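Local atomic coordinates of ribosomal RNA small subunit methyltransferase D (Haemophilus influenzae, PDB entry 2IFT), a protein that probably methylates the N2 atom of guanine 966 in 16S ribosomal RNA of the assembled 30S particle, using S-adenosyl-L-methionine as methyl donor. Residues F116-P120 / L146-W152. Residues are numbered along the deposited sequence; the frame is centred on the assembly and turned at random.
Sequences FLKQP and LLCENNW
Leu117 lies over the indole of Trp152, its CD2 methyl 3.7 Å from the centroid of the five-membered ring and 11° off the ring normal, a CH-pi contact. In this Rossmann-like methyltransferase fold, the turn after helix 113-116 meets the C-terminal end of helix 139-149. The same leucine also packs against the helix: its CB meets Leu146 CB at 3.8 Å, and its two methyls reach CD2 of Leu147, whose side chain continues onto strand 126-131. At the far end of the indole, Phe116 meets the six-membered ring obliquely, the planes 35° apart and CZ 3.7 Å from Trp152 CH2. His125 adds an edge-to-face partner for the tryptophan.

Further out, Lys118 crosses Leu146, its CG touching both methyls, and Pro120 lies beside Asn150, its CG 3.5 Å from Asn150 OD1. Residues 116-119 form a type I turn, and the carbonyl of Leu117 within it takes two side-chain donors. Trp152 NE1 donates a hydrogen bond to Leu117 O at 3.0 Å, from 32° out of the carbonyl plane, so one residue offers the indole both a methyl over its face and an acceptor for its N-H. Asn150, the first residue to leave the helical conformation, supplies the other bond: its ND2 lies in the carbonyl plane, on a lone pair of Leu117 O, at 2.8 Å.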
loop_
_atom_site.group_PDB
_atom_site.type_symbol
_atom_site.label_atom_id
_atom_site.label_comp_id
_atom_site.label_asym_id
_atom_site.label_seq_id
_atom_site.Cartn_x
_atom_site.Cartn_y
_atom_site.Cartn_z
ATOM N N PHE A 116 -4.473 -8.587 10.888
ATOM C CA PHE A 116 -5.274 -8.941 9.723
ATOM C C PHE A 116 -4.536 -9.943 8.825
ATOM O O PHE A 116 -5.121 -10.923 8.365
ATOM C CB PHE A 116 -5.610 -7.677 8.913
ATOM C CG PHE A 116 -6.142 -7.950 7.523
ATOM C CD1 PHE A 116 -5.323 -7.795 6.408
ATOM C CD2 PHE A 116 -7.471 -8.309 7.327
ATOM C CE1 PHE A 116 -5.825 -7.984 5.110
ATOM C CE2 PHE A 116 -7.985 -8.503 6.035
ATOM C CZ PHE A 116 -7.158 -8.338 4.926
ATOM N N LEU A 117 -3.251 -9.683 8.592
ATOM C CA LEU A 117 -2.423 -10.528 7.740
ATOM C C LEU A 117 -2.024 -11.885 8.335
ATOM O O LEU A 117 -1.366 -12.668 7.666
ATOM C CB LEU A 117 -1.154 -9.762 7.320
ATOM C CG LEU A 117 -1.318 -8.490 6.470
ATOM C CD1 LEU A 117 0.041 -7.849 6.260
ATOM C CD2 LEU A 117 -1.954 -8.828 5.121
ATOM N N LYS A 118 -2.411 -12.166 9.576
ATOM C CA LYS A 118 -2.067 -13.458 10.189
ATOM C C LYS A 118 -3.003 -14.566 9.715
ATOM O O LYS A 118 -2.752 -15.747 9.957
ATOM C CB LYS A 118 -2.132 -13.384 11.717
ATOM C CG LYS A 118 -1.062 -12.537 12.364
ATOM C CD LYS A 118 -1.269 -12.482 13.874
ATOM C CE LYS A 118 -0.202 -11.639 14.539
ATOM N NZ LYS A 118 1.140 -12.213 14.274
ATOM N N GLN A 119 -4.079 -14.183 9.036
ATOM C CA GLN A 119 -5.049 -15.140 8.524
ATOM C C GLN A 119 -4.578 -15.783 7.209
ATOM O O GLN A 119 -4.516 -15.114 6.182
ATOM C CB GLN A 119 -6.385 -14.424 8.324
ATOM C CG GLN A 119 -7.477 -15.275 7.725
ATOM C CD GLN A 119 -8.753 -14.498 7.529
ATOM O OE1 GLN A 119 -9.563 -14.344 8.453
ATOM N NE2 GLN A 119 -8.939 -13.985 6.323
ATOM N N PRO A 120 -4.236 -17.090 7.230
ATOM C CA PRO A 120 -3.766 -17.825 6.042
ATOM C C PRO A 120 -4.771 -17.790 4.895
ATOM O O PRO A 120 -5.906 -18.225 5.049
ATOM C CB PRO A 120 -3.560 -19.246 6.570
ATOM C CG PRO A 120 -3.171 -19.021 8.003
ATOM C CD PRO A 120 -4.152 -17.942 8.433
ATOM N N LEU A 146 4.471 -11.783 7.276
ATOM C CA LEU A 146 3.107 -12.287 7.164
ATOM C C LEU A 146 2.612 -12.368 5.713
ATOM O O LEU A 146 1.965 -13.340 5.326
ATOM C CB LEU A 146 2.178 -11.416 8.002
ATOM C CG LEU A 146 2.506 -11.421 9.506
ATOM C CD1 LEU A 146 1.686 -10.354 10.228
ATOM C CD2 LEU A 146 2.225 -12.809 10.093
ATOM N N LEU A 147 2.905 -11.349 4.912
ATOM C CA LEU A 147 2.502 -11.372 3.509
ATOM C C LEU A 147 3.003 -12.665 2.881
ATOM O O LEU A 147 2.250 -13.379 2.224
ATOM C CB LEU A 147 3.098 -10.182 2.750
ATOM C CG LEU A 147 2.421 -8.822 2.931
ATOM C CD1 LEU A 147 3.251 -7.756 2.246
ATOM C CD2 LEU A 147 1.008 -8.860 2.353
ATOM N N CYS A 148 4.285 -12.956 3.094
ATOM C CA CYS A 148 4.915 -14.165 2.551
ATOM C C CYS A 148 4.386 -15.444 3.172
ATOM O O CYS A 148 4.057 -16.403 2.477
ATOM C CB CYS A 148 6.426 -14.122 2.772
ATOM S SG CYS A 148 7.352 -13.261 1.493
ATOM N N GLU A 149 4.326 -15.450 4.494
ATOM C CA GLU A 149 3.870 -16.606 5.240
ATOM C C GLU A 149 2.456 -17.036 4.914
ATOM O O GLU A 149 2.192 -18.214 4.743
ATOM C CB GLU A 149 3.954 -16.307 6.731
ATOM C CG GLU A 149 4.706 -17.339 7.541
ATOM C CD GLU A 149 5.280 -16.743 8.815
ATOM O OE1 GLU A 149 4.487 -16.274 9.668
ATOM O OE2 GLU A 149 6.527 -16.735 8.958
ATOM N N ASN A 150 1.547 -16.074 4.801
ATOM C CA ASN A 150 0.159 -16.420 4.579
ATOM C C ASN A 150 -0.477 -16.294 3.204
ATOM O O ASN A 150 -1.667 -16.012 3.092
ATOM C CB ASN A 150 -0.691 -15.726 5.648
ATOM C CG ASN A 150 -0.273 -16.128 7.063
ATOM O OD1 ASN A 150 -0.202 -17.313 7.383
ATOM N ND2 ASN A 150 0.013 -15.144 7.909
ATOM N N ASN A 151 0.319 -16.504 2.161
ATOM C CA ASN A 151 -0.203 -16.550 0.798
ATOM C C ASN A 151 -1.053 -15.345 0.384
ATOM O O ASN A 151 -2.131 -15.515 -0.179
ATOM C CB ASN A 151 -1.027 -17.846 0.686
ATOM C CG ASN A 151 -1.303 -18.265 -0.748
ATOM O OD1 ASN A 151 -0.438 -18.169 -1.611
ATOM N ND2 ASN A 151 -2.512 -18.768 -0.998
ATOM N N TRP A 152 -0.568 -14.136 0.640
ATOM C CA TRP A 152 -1.325 -12.934 0.311
ATOM C C TRP A 152 -1.001 -12.352 -1.047
ATOM O O TRP A 152 -1.851 -11.722 -1.683
ATOM C CB TRP A 152 -1.062 -11.835 1.336
ATOM C CG TRP A 152 -1.679 -12.071 2.647
ATOM C CD1 TRP A 152 -1.082 -12.596 3.749
ATOM C CD2 TRP A 152 -3.044 -11.823 3.002
ATOM N NE1 TRP A 152 -1.988 -12.692 4.773
ATOM C CE2 TRP A 152 -3.200 -12.224 4.342
ATOM C CE3 TRP A 152 -4.149 -11.300 2.310
ATOM C CZ2 TRP A 152 -4.421 -12.120 5.017
ATOM C CZ3 TRP A 152 -5.371 -11.196 2.982
ATOM C CH2 TRP A 152 -5.494 -11.604 4.322
#